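Group 3 allergen SMIPP-S YvT004A06 (Sarcoptes scabiei type hominis, PDB 3H7T) is a scabies mite relative of trypsin-like serine proteases, regarded as an inactivated paralogue and therefore probably without the proteolytic activity of its family. Local coordinates at residues Ser7-Ala15 and Asp99-Leu107; Tyr164-Glu175 and Glu209-Tyr220. All coordinates share one frame; numbering follows the deposited sequence.

Interaction 1: residues Ser7-Ala15 and Asp99-Leu107; sequences SDITKEPWA and DKTTKKIEL
Ile105 lays its CD1 methyl over the indole of Trp14, 4.0 Å from the centroid of the six-membered ring, in a CH-pi contact made squarely on the face. The opposite face meets CA of Glu12 near the rim, so the ring is sandwiched between its own turn and the linker 99-107. A chi1 of 48° puts CG of Trp14 between the backbone N and the carbonyl carbon; this folds the indole back over Glu12 while CB rests 3.7 Å from CB of Ile105. Pro13 and Lys103 instead run side by side, pointing the same way, with CG of the proline only 3.4 Å from CD of the lysine, a tight fit. Farther along, Ile9 meets Thr101 at about a right angle, its CG2 branch 3.8 Å from the threonine CB. One direct hydrogen bond ties the backbones: Lys103 N gives to Pro13 O at 2.9 Å. A water bridges the carbonyls of Thr10 and Lys100. Asp8 OD1 closes an Asx turn on Thr10 N and also takes the Thr10 hydroxyl, from opposite faces of the carboxylate. In the trypsin fold this contact packs the lead-in to strand 15-20 against the linker between the two barrels; Trp14 and Ile105 both bond through their backbones to Ile30 of strand 26-30, and both side chains touch Val191 of strand 189-192.

Interaction 2: residues Tyr164-Glu175 and Glu209-Tyr220; sequences YIYDGVFCAGGE and EFPSVFLRVGYY. With ZN (zinc ion), chain C; ZN (zinc ion), chain F.
Phe170 and Phe214 form the close-packed heart of this antiparallel pairing. Their rings are nearly parallel, at 8°, but slid so far apart that they barely overlap; what sits over the Phe170 face is CB of Phe214, 3.6 Å from CZ. With chi1 at 69°, Phe170 turns its ring across toward that neighbour. Two backbone bonds link the same residues, and two more join Ala172 with Ser212. Cys171 and Val213 face the other side of the sheet, where Val213 also packs CG1 on CG1 of Val169 at 3.7 Å. At the end of strand 212-216, Arg216 bends at chi2 and chi3 to grip Asp167 O side-on with two nitrogens, NE at 2.9 Å and NH1 at 2.7 Å, the oxygen lying close to the guanidinium plane. Gly168 sets its CA over the face of Tyr219.

The other end is looser and wetter. Glu175 and Glu209 bring OE2 and OE1 within 3.0 Å, their carboxylate planes 88° apart; these are two acceptors, and zinc probably offsets the like charges. Glu209 OE2 binds the zinc ion at 2.2 Å, Glu178 binds it too, and a water on the metal donates to Glu175 OE2. A second water links Glu175 N to Glu209 O. At the opposite margin Asp167 OD1 holds a different zinc ion at 2.0 Å.

The pair forms part of the wall of the second barrel of the trypsin fold: strand 140-147 flanks 169-172, strand 195-200 flanks 212-216, and helix 149-157 covers the Cys171-Val213 side, fastened by the Cys152-Cys171 disulfide, while Phe144 meets Phe214 edge to face.

How the interactions relate
Interaction 1 and interaction 2 lie on opposite sides of the chain's centre, their own centres about 22 Å apart, and follow one another in series along the chain. They nevertheless touch where CD2 of Leu107, at the end of the linker, packs 3.9 Å from CG1 of Val217, just past strand 212-216. Interaction 1 thus belongs to the junction between the barrels, whereas interaction 2 joins two neighbouring strands of the second barrel. Neither zinc site belongs to interaction 1. Interaction 2 borders what was probably the catalytic region: Leu215 and Tyr220 contact Tyr86, which by sequence probably occupies the position of the catalytic aspartate of active trypsin-like enzymes.

Interaction 1: residues Ser7-Ala15 and Asp99-Leu107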
loop_
_atom_site.group_PDB
_atom_site.type_symbol
_atom_site.label_atom_id
_atom_site.label_comp_id
_atom_site.label_asym_id
_atom_site.label_seq_id
_atom_site.Cartn_x
_atom_site.Cartn_y
_atom_site.Cartn_z
ATOM N N SER A 7 -0.646 -6.447 15.295
ATOM C CA SER A 7 -1.877 -6.981 14.761
ATOM C C SER A 7 -1.775 -8.495 14.573
ATOM O O SER A 7 -0.888 -9.148 15.129
ATOM C CB SER A 7 -2.211 -6.295 13.435
ATOM O OG SER A 7 -3.552 -6.561 13.054
ATOM N N ASP A 8 -2.693 -9.031 13.779
ATOM C CA ASP A 8 -2.718 -10.444 13.422
ATOM C C ASP A 8 -3.258 -10.547 12.003
ATOM O O ASP A 8 -4.123 -9.752 11.609
ATOM C CB ASP A 8 -3.614 -11.218 14.388
ATOM C CG ASP A 8 -3.535 -12.712 14.177
ATOM O OD1 ASP A 8 -4.391 -13.252 13.445
ATOM O OD2 ASP A 8 -2.609 -13.347 14.724
ATOM N N ILE A 9 -2.754 -11.510 11.231
ATOM C CA ILE A 9 -3.162 -11.657 9.826
ATOM C C ILE A 9 -4.658 -11.981 9.684
ATOM O O ILE A 9 -5.244 -11.722 8.633
ATOM C CB ILE A 9 -2.258 -12.656 9.028
ATOM C CG1 ILE A 9 -2.435 -12.499 7.509
ATOM C CG2 ILE A 9 -2.519 -14.108 9.450
ATOM C CD1 ILE A 9 -2.011 -11.133 6.928
ATOM N N THR A 10 -5.272 -12.505 10.748
ATOM C CA THR A 10 -6.721 -12.752 10.743
ATOM C C THR A 10 -7.515 -11.445 10.846
ATOM O O THR A 10 -8.668 -11.382 10.420
ATOM C CB THR A 10 -7.182 -13.799 11.817
ATOM O OG1 THR A 10 -6.975 -13.292 13.138
ATOM C CG2 THR A 10 -6.429 -15.124 11.655
ATOM N N LYS A 11 -6.882 -10.393 11.367
ATOM C CA LYS A 11 -7.507 -9.063 11.400
ATOM C C LYS A 11 -7.400 -8.332 10.065
ATOM O O LYS A 11 -8.216 -7.468 9.771
ATOM C CB LYS A 11 -6.934 -8.192 12.522
ATOM C CG LYS A 11 -6.748 -8.916 13.854
ATOM C CD LYS A 11 -8.044 -9.034 14.644
ATOM C CE LYS A 11 -8.212 -7.872 15.612
ATOM N NZ LYS A 11 -7.032 -7.723 16.523
ATOM N N GLU A 12 -6.383 -8.656 9.269
ATOM C CA GLU A 12 -6.233 -8.064 7.937
ATOM C C GLU A 12 -5.816 -9.123 6.928
ATOM O O GLU A 12 -4.725 -9.036 6.365
ATOM C CB GLU A 12 -5.220 -6.906 7.938
ATOM C CG GLU A 12 -5.617 -5.694 8.752
ATOM C CD GLU A 12 -5.105 -5.735 10.181
ATOM O OE1 GLU A 12 -4.004 -6.288 10.431
ATOM O OE2 GLU A 12 -5.795 -5.186 11.060
ATOM N N PRO A 13 -6.697 -10.124 6.683
ATOM C CA PRO A 13 -6.364 -11.296 5.861
ATOM C C PRO A 13 -6.077 -10.981 4.393
ATOM O O PRO A 13 -5.644 -11.870 3.648
ATOM C CB PRO A 13 -7.605 -12.188 6.001
ATOM C CG PRO A 13 -8.710 -11.248 6.385
ATOM C CD PRO A 13 -8.058 -10.225 7.247
ATOM N N TRP A 14 -6.304 -9.728 3.998
ATOM C CA TRP A 14 -6.005 -9.245 2.650
ATOM C C TRP A 14 -4.549 -8.824 2.483
ATOM O O TRP A 14 -4.055 -8.729 1.356
ATOM C CB TRP A 14 -6.927 -8.071 2.283
ATOM C CG TRP A 14 -7.010 -7.007 3.349
ATOM C CD1 TRP A 14 -6.183 -5.920 3.501
ATOM C CD2 TRP A 14 -7.975 -6.926 4.404
ATOM N NE1 TRP A 14 -6.578 -5.180 4.586
ATOM C CE2 TRP A 14 -7.673 -5.774 5.161
ATOM C CE3 TRP A 14 -9.069 -7.721 4.786
ATOM C CZ2 TRP A 14 -8.426 -5.390 6.284
ATOM C CZ3 TRP A 14 -9.815 -7.339 5.897
ATOM C CH2 TRP A 14 -9.484 -6.178 6.634
ATOM N N ALA A 15 -3.873 -8.571 3.603
ATOM C CA ALA A 15 -2.501 -8.069 3.588
ATOM C C ALA A 15 -1.497 -9.131 3.161
ATOM O O ALA A 15 -1.556 -10.281 3.610
ATOM C CB ALA A 15 -2.125 -7.490 4.951
ATOM N N ASP A 99 -10.644 -17.679 3.767
ATOM C CA ASP A 99 -11.551 -16.913 4.635
ATOM C C ASP A 99 -11.151 -16.955 6.125
ATOM O O ASP A 99 -12.006 -17.015 7.015
ATOM C CB ASP A 99 -13.008 -17.359 4.434
ATOM N N LYS A 100 -9.847 -16.937 6.383
ATOM C CA LYS A 100 -9.327 -16.888 7.743
ATOM C C LYS A 100 -8.080 -16.013 7.782
ATOM O O LYS A 100 -8.085 -14.947 8.392
ATOM C CB LYS A 100 -9.018 -18.294 8.262
ATOM C CG LYS A 100 -8.501 -18.339 9.697
ATOM C CD LYS A 100 -8.251 -19.777 10.159
ATOM C CE LYS A 100 -9.530 -20.450 10.652
ATOM N NZ LYS A 100 -9.994 -19.906 11.965
ATOM N N THR A 101 -7.024 -16.469 7.113
ATOM C CA THR A 101 -5.747 -15.761 7.101
ATOM C C THR A 101 -5.459 -15.170 5.727
ATOM O O THR A 101 -4.563 -14.342 5.581
ATOM C CB THR A 101 -4.575 -16.694 7.499
ATOM O OG1 THR A 101 -4.348 -17.653 6.457
ATOM C CG2 THR A 101 -4.865 -17.419 8.812
ATOM N N THR A 102 -6.211 -15.609 4.719
ATOM C CA THR A 102 -5.985 -15.171 3.348
ATOM C C THR A 102 -7.317 -14.924 2.638
ATOM O O THR A 102 -8.049 -15.871 2.331
ATOM C CB THR A 102 -5.122 -16.187 2.558
ATOM O OG1 THR A 102 -4.009 -16.608 3.360
ATOM C CG2 THR A 102 -4.596 -15.561 1.284
ATOM N N LYS A 103 -7.626 -13.646 2.399
ATOM C CA LYS A 103 -8.903 -13.229 1.795
ATOM C C LYS A 103 -8.696 -12.072 0.831
ATOM O O LYS A 103 -7.792 -11.259 1.017
ATOM C CB LYS A 103 -9.910 -12.783 2.869
ATOM C CG LYS A 103 -10.245 -13.828 3.930
ATOM C CD LYS A 103 -11.149 -13.273 5.031
ATOM C CE LYS A 103 -12.605 -13.175 4.600
ATOM N NZ LYS A 103 -13.445 -12.599 5.687
ATOM N N LYS A 104 -9.556 -11.972 -0.182
ATOM C CA LYS A 104 -9.516 -10.809 -1.062
ATOM C C LYS A 104 -10.214 -9.607 -0.427
ATOM O O LYS A 104 -11.155 -9.760 0.357
ATOM C CB LYS A 104 -10.075 -11.119 -2.464
ATOM C CG LYS A 104 -11.494 -11.652 -2.520
ATOM C CD LYS A 104 -11.929 -11.864 -3.972
ATOM C CE LYS A 104 -13.211 -12.666 -4.072
ATOM N NZ LYS A 104 -12.951 -14.131 -3.960
ATOM N N ILE A 105 -9.722 -8.414 -0.752
ATOM C CA ILE A 105 -10.354 -7.162 -0.348
ATOM C C ILE A 105 -11.046 -6.553 -1.564
ATOM O O ILE A 105 -10.461 -6.500 -2.644
ATOM C CB ILE A 105 -9.316 -6.145 0.249
ATOM C CG1 ILE A 105 -10.011 -4.902 0.823
ATOM C CG2 ILE A 105 -8.276 -5.725 -0.792
ATOM C CD1 ILE A 105 -10.479 -5.046 2.259
ATOM N N GLU A 106 -12.281 -6.093 -1.382
ATOM C CA GLU A 106 -13.064 -5.510 -2.480
ATOM C C GLU A 106 -12.574 -4.118 -2.868
ATOM O O GLU A 106 -12.077 -3.366 -2.031
ATOM C CB GLU A 106 -14.560 -5.462 -2.129
ATOM C CG GLU A 106 -15.229 -6.830 -1.957
ATOM C CD GLU A 106 -15.102 -7.723 -3.183
ATOM O OE1 GLU A 106 -15.440 -7.269 -4.297
ATOM O OE2 GLU A 106 -14.670 -8.888 -3.026
ATOM N N LEU A 107 -12.715 -3.778 -4.144
ATOM C CA LEU A 107 -12.399 -2.429 -4.612
ATOM C C LEU A 107 -13.511 -1.445 -4.232
ATOM O O LEU A 107 -14.658 -1.852 -4.066
ATOM C CB LEU A 107 -12.141 -2.432 -6.124
ATOM C CG LEU A 107 -10.873 -3.165 -6.586
ATOM C CD1 LEU A 107 -10.828 -3.322 -8.115
ATOM C CD2 LEU A 107 -9.631 -2.424 -6.089
HETATM O O HOH W 1 -9.897 -13.449 9.270
HETATM O O HOH W 2 -2.519 -13.106 3.545
#

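Interaction 2: residues Tyr164-Glu175 and Glu209-Tyr220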
loop_
_atom_site.group_PDB
_atom_site.type_symbol
_atom_site.label_atom_id
_atom_site.label_comp_id
_atom_site.label_asym_id
_atom_site.label_seq_id
_atom_site.Cartn_x
_atom_site.Cartn_y
_atom_site.Cartn_z
ATOM N N TYR A 164 3.772 16.225 -4.486
ATOM C CA TYR A 164 3.353 14.860 -4.144
ATOM C C TYR A 164 1.857 14.732 -3.870
ATOM O O TYR A 164 1.330 13.612 -3.846
ATOM C CB TYR A 164 4.139 14.325 -2.937
ATOM C CG TYR A 164 5.638 14.254 -3.162
ATOM C CD1 TYR A 164 6.167 13.536 -4.237
ATOM C CD2 TYR A 164 6.519 14.905 -2.306
ATOM C CE1 TYR A 164 7.544 13.469 -4.450
ATOM C CE2 TYR A 164 7.902 14.842 -2.506
ATOM C CZ TYR A 164 8.402 14.127 -3.582
ATOM O OH TYR A 164 9.761 14.062 -3.790
ATOM N N ILE A 165 1.179 15.864 -3.668
ATOM C CA ILE A 165 -0.249 15.868 -3.307
ATOM C C ILE A 165 -1.111 16.280 -4.506
ATOM O O ILE A 165 -0.997 17.398 -5.028
ATOM C CB ILE A 165 -0.541 16.797 -2.085
ATOM C CG1 ILE A 165 0.529 16.628 -0.973
ATOM C CG2 ILE A 165 -1.978 16.606 -1.567
ATOM C CD1 ILE A 165 0.547 15.255 -0.304
ATOM N N TYR A 166 -1.982 15.372 -4.925
ATOM C CA TYR A 166 -2.828 15.596 -6.108
ATOM C C TYR A 166 -4.103 14.756 -5.930
ATOM O O TYR A 166 -4.227 14.041 -4.936
ATOM C CB TYR A 166 -2.039 15.264 -7.390
ATOM C CG TYR A 166 -1.766 13.795 -7.597
ATOM C CD1 TYR A 166 -2.432 13.086 -8.594
ATOM C CD2 TYR A 166 -0.858 13.101 -6.789
ATOM C CE1 TYR A 166 -2.202 11.741 -8.785
ATOM C CE2 TYR A 166 -0.619 11.752 -6.978
ATOM C CZ TYR A 166 -1.301 11.076 -7.972
ATOM O OH TYR A 166 -1.099 9.732 -8.168
ATOM N N ASP A 167 -5.050 14.827 -6.861
ATOM C CA ASP A 167 -6.347 14.162 -6.663
ATOM C C ASP A 167 -6.258 12.638 -6.554
ATOM O O ASP A 167 -7.160 11.993 -6.004
ATOM C CB ASP A 167 -7.354 14.539 -7.757
ATOM C CG ASP A 167 -7.695 16.022 -7.770
ATOM O OD1 ASP A 167 -7.622 16.702 -6.716
ATOM O OD2 ASP A 167 -8.064 16.511 -8.856
ATOM N N GLY A 168 -5.182 12.060 -7.085
ATOM C CA GLY A 168 -5.008 10.608 -7.075
ATOM C C GLY A 168 -4.423 10.059 -5.774
ATOM O O GLY A 168 -4.151 8.855 -5.668
ATOM N N VAL A 169 -4.200 10.942 -4.802
ATOM C CA VAL A 169 -3.861 10.525 -3.438
ATOM C C VAL A 169 -4.777 11.159 -2.410
ATOM O O VAL A 169 -5.416 12.180 -2.680
ATOM C CB VAL A 169 -2.364 10.809 -3.049
ATOM C CG1 VAL A 169 -1.406 10.012 -3.942
ATOM C CG2 VAL A 169 -2.034 12.307 -3.056
ATOM N N PHE A 170 -4.840 10.544 -1.232
ATOM C CA PHE A 170 -5.391 11.199 -0.054
ATOM C C PHE A 170 -4.364 11.152 1.065
ATOM O O PHE A 170 -3.417 10.356 1.015
ATOM C CB PHE A 170 -6.735 10.584 0.376
ATOM C CG PHE A 170 -6.644 9.184 0.920
ATOM C CD1 PHE A 170 -6.383 8.960 2.276
ATOM C CD2 PHE A 170 -6.864 8.090 0.090
ATOM C CE1 PHE A 170 -6.318 7.653 2.788
ATOM C CE2 PHE A 170 -6.800 6.775 0.591
ATOM C CZ PHE A 170 -6.539 6.558 1.944
ATOM N N CYS A 171 -4.540 12.019 2.059
ATOM C CA CYS A 171 -3.587 12.128 3.161
ATOM C C CYS A 171 -4.235 11.601 4.422
ATOM O O CYS A 171 -5.438 11.791 4.628
ATOM C CB CYS A 171 -3.173 13.585 3.378
ATOM S SG CYS A 171 -2.273 14.333 1.985
ATOM N N ALA A 172 -3.435 10.940 5.256
ATOM C CA ALA A 172 -3.912 10.429 6.526
ATOM C C ALA A 172 -2.772 10.303 7.523
ATOM O O ALA A 172 -1.604 10.150 7.139
ATOM C CB ALA A 172 -4.638 9.093 6.342
ATOM N N GLY A 173 -3.131 10.384 8.803
ATOM C CA GLY A 173 -2.172 10.357 9.894
ATOM C C GLY A 173 -1.504 11.707 10.065
ATOM O O GLY A 173 -2.086 12.756 9.756
ATOM N N GLY A 174 -0.271 11.685 10.553
ATOM C CA GLY A 174 0.465 12.912 10.788
ATOM C C GLY A 174 0.430 13.268 12.257
ATOM O O GLY A 174 0.176 12.403 13.102
ATOM N N GLU A 175 0.662 14.548 12.544
ATOM C CA GLU A 175 0.772 15.067 13.909
ATOM C C GLU A 175 -0.459 14.823 14.790
ATOM O O GLU A 175 -0.320 14.567 15.979
ATOM C CB GLU A 175 1.116 16.560 13.889
ATOM C CG GLU A 175 1.420 17.146 15.274
ATOM C CD GLU A 175 2.060 18.524 15.224
ATOM O OE1 GLU A 175 1.793 19.290 14.272
ATOM O OE2 GLU A 175 2.839 18.840 16.146
ATOM N N GLU A 209 5.797 14.510 11.113
ATOM C CA GLU A 209 4.948 15.687 11.373
ATOM C C GLU A 209 4.064 16.067 10.189
ATOM O O GLU A 209 3.181 16.914 10.320
ATOM C CB GLU A 209 5.736 16.907 11.891
ATOM C CG GLU A 209 6.551 16.660 13.157
ATOM C CD GLU A 209 5.716 16.309 14.374
ATOM O OE1 GLU A 209 4.768 17.056 14.700
ATOM O OE2 GLU A 209 6.029 15.293 15.029
ATOM N N PHE A 210 4.295 15.444 9.037
ATOM C CA PHE A 210 3.424 15.630 7.882
ATOM C C PHE A 210 2.548 14.386 7.770
ATOM O O PHE A 210 2.988 13.291 8.137
ATOM C CB PHE A 210 4.230 15.830 6.596
ATOM C CG PHE A 210 5.121 17.057 6.609
ATOM C CD1 PHE A 210 4.744 18.209 5.937
ATOM C CD2 PHE A 210 6.341 17.051 7.290
ATOM C CE1 PHE A 210 5.560 19.342 5.931
ATOM C CE2 PHE A 210 7.159 18.185 7.294
ATOM C CZ PHE A 210 6.760 19.331 6.618
ATOM N N PRO A 211 1.305 14.543 7.278
ATOM C CA PRO A 211 0.468 13.365 7.052
ATOM C C PRO A 211 1.110 12.423 6.041
ATOM O O PRO A 211 1.823 12.872 5.142
ATOM C CB PRO A 211 -0.814 13.954 6.449
ATOM C CG PRO A 211 -0.862 15.343 6.926
ATOM C CD PRO A 211 0.574 15.798 7.008
ATOM N N SER A 212 0.847 11.133 6.174
ATOM C CA SER A 212 1.316 10.160 5.197
ATOM C C SER A 212 0.450 10.184 3.926
ATOM O O SER A 212 -0.689 10.642 3.949
ATOM C CB SER A 212 1.343 8.752 5.807
ATOM O OG SER A 212 2.260 8.712 6.884
ATOM N N VAL A 213 0.990 9.656 2.833
ATOM C CA VAL A 213 0.323 9.734 1.532
ATOM C C VAL A 213 -0.101 8.353 1.034
ATOM O O VAL A 213 0.674 7.382 1.085
ATOM C CB VAL A 213 1.238 10.472 0.506
ATOM C CG1 VAL A 213 0.673 10.414 -0.921
ATOM C CG2 VAL A 213 1.442 11.919 0.953
ATOM N N PHE A 214 -1.332 8.283 0.533
ATOM C CA PHE A 214 -1.940 7.040 0.121
ATOM C C PHE A 214 -2.534 7.212 -1.262
ATOM O O PHE A 214 -3.299 8.151 -1.495
ATOM C CB PHE A 214 -3.081 6.661 1.077
ATOM C CG PHE A 214 -2.634 6.315 2.471
ATOM C CD1 PHE A 214 -2.454 4.984 2.838
ATOM C CD2 PHE A 214 -2.419 7.319 3.429
ATOM C CE1 PHE A 214 -2.038 4.648 4.131
ATOM C CE2 PHE A 214 -2.006 6.989 4.720
ATOM C CZ PHE A 214 -1.810 5.647 5.065
ATOM N N LEU A 215 -2.223 6.292 -2.170
ATOM C CA LEU A 215 -2.898 6.275 -3.454
ATOM C C LEU A 215 -4.406 6.162 -3.225
ATOM O O LEU A 215 -4.872 5.317 -2.456
ATOM C CB LEU A 215 -2.416 5.121 -4.330
ATOM C CG LEU A 215 -3.016 5.134 -5.735
ATOM C CD1 LEU A 215 -1.939 5.511 -6.743
ATOM C CD2 LEU A 215 -3.645 3.782 -6.062
ATOM N N ARG A 216 -5.159 7.037 -3.876
ATOM C CA ARG A 216 -6.619 6.975 -3.816
ATOM C C ARG A 216 -7.064 5.932 -4.831
ATOM O O ARG A 216 -7.096 6.203 -6.040
ATOM C CB ARG A 216 -7.232 8.342 -4.148
ATOM C CG ARG A 216 -8.654 8.528 -3.600
ATOM C CD ARG A 216 -9.653 9.050 -4.615
ATOM N NE ARG A 216 -9.363 10.383 -5.106
ATOM C CZ ARG A 216 -10.262 11.223 -5.622
ATOM N NH1 ARG A 216 -9.858 12.402 -6.049
ATOM N NH2 ARG A 216 -11.551 10.905 -5.707
ATOM N N VAL A 217 -7.405 4.745 -4.337
ATOM C CA VAL A 217 -7.782 3.623 -5.197
ATOM C C VAL A 217 -8.985 3.939 -6.092
ATOM O O VAL A 217 -8.965 3.613 -7.274
ATOM C CB VAL A 217 -8.013 2.316 -4.392
ATOM C CG1 VAL A 217 -8.417 1.173 -5.325
ATOM C CG2 VAL A 217 -6.735 1.926 -3.637
ATOM N N GLY A 218 -9.998 4.603 -5.532
ATOM C CA GLY A 218 -11.166 5.076 -6.289
ATOM C C GLY A 218 -10.832 5.760 -7.606
ATOM O O GLY A 218 -11.509 5.534 -8.633
ATOM N N TYR A 219 -9.769 6.567 -7.579
ATOM C CA TYR A 219 -9.309 7.342 -8.732
ATOM C C TYR A 219 -8.813 6.435 -9.868
ATOM O O TYR A 219 -8.819 6.820 -11.047
ATOM C CB TYR A 219 -8.214 8.322 -8.292
ATOM C CG TYR A 219 -7.795 9.345 -9.328
ATOM C CD1 TYR A 219 -8.343 10.634 -9.333
ATOM C CD2 TYR A 219 -6.843 9.029 -10.298
ATOM C CE1 TYR A 219 -7.943 11.582 -10.286
ATOM C CE2 TYR A 219 -6.452 9.954 -11.255
ATOM C CZ TYR A 219 -7.002 11.228 -11.245
ATOM O OH TYR A 219 -6.588 12.132 -12.195
ATOM N N TYR A 220 -8.411 5.221 -9.511
ATOM C CA TYR A 220 -7.765 4.329 -10.458
ATOM C C TYR A 220 -8.508 3.000 -10.669
ATOM O O TYR A 220 -7.957 2.081 -11.279
ATOM C CB TYR A 220 -6.319 4.066 -9.999
ATOM C CG TYR A 220 -5.445 5.300 -9.975
ATOM C CD1 TYR A 220 -4.840 5.766 -11.140
ATOM C CD2 TYR A 220 -5.204 5.988 -8.787
ATOM C CE1 TYR A 220 -4.028 6.892 -11.130
ATOM C CE2 TYR A 220 -4.378 7.117 -8.763
ATOM C CZ TYR A 220 -3.800 7.558 -9.943
ATOM O OH TYR A 220 -2.996 8.664 -9.960
HETATM ZN ZN ZN C . -7.236 18.618 -7.015
HETATM ZN ZN ZN F . 4.922 15.183 16.922
HETATM O O HOH W 3 0.698 16.563 10.362
HETATM O O HOH W 4 4.316 17.032 17.251
#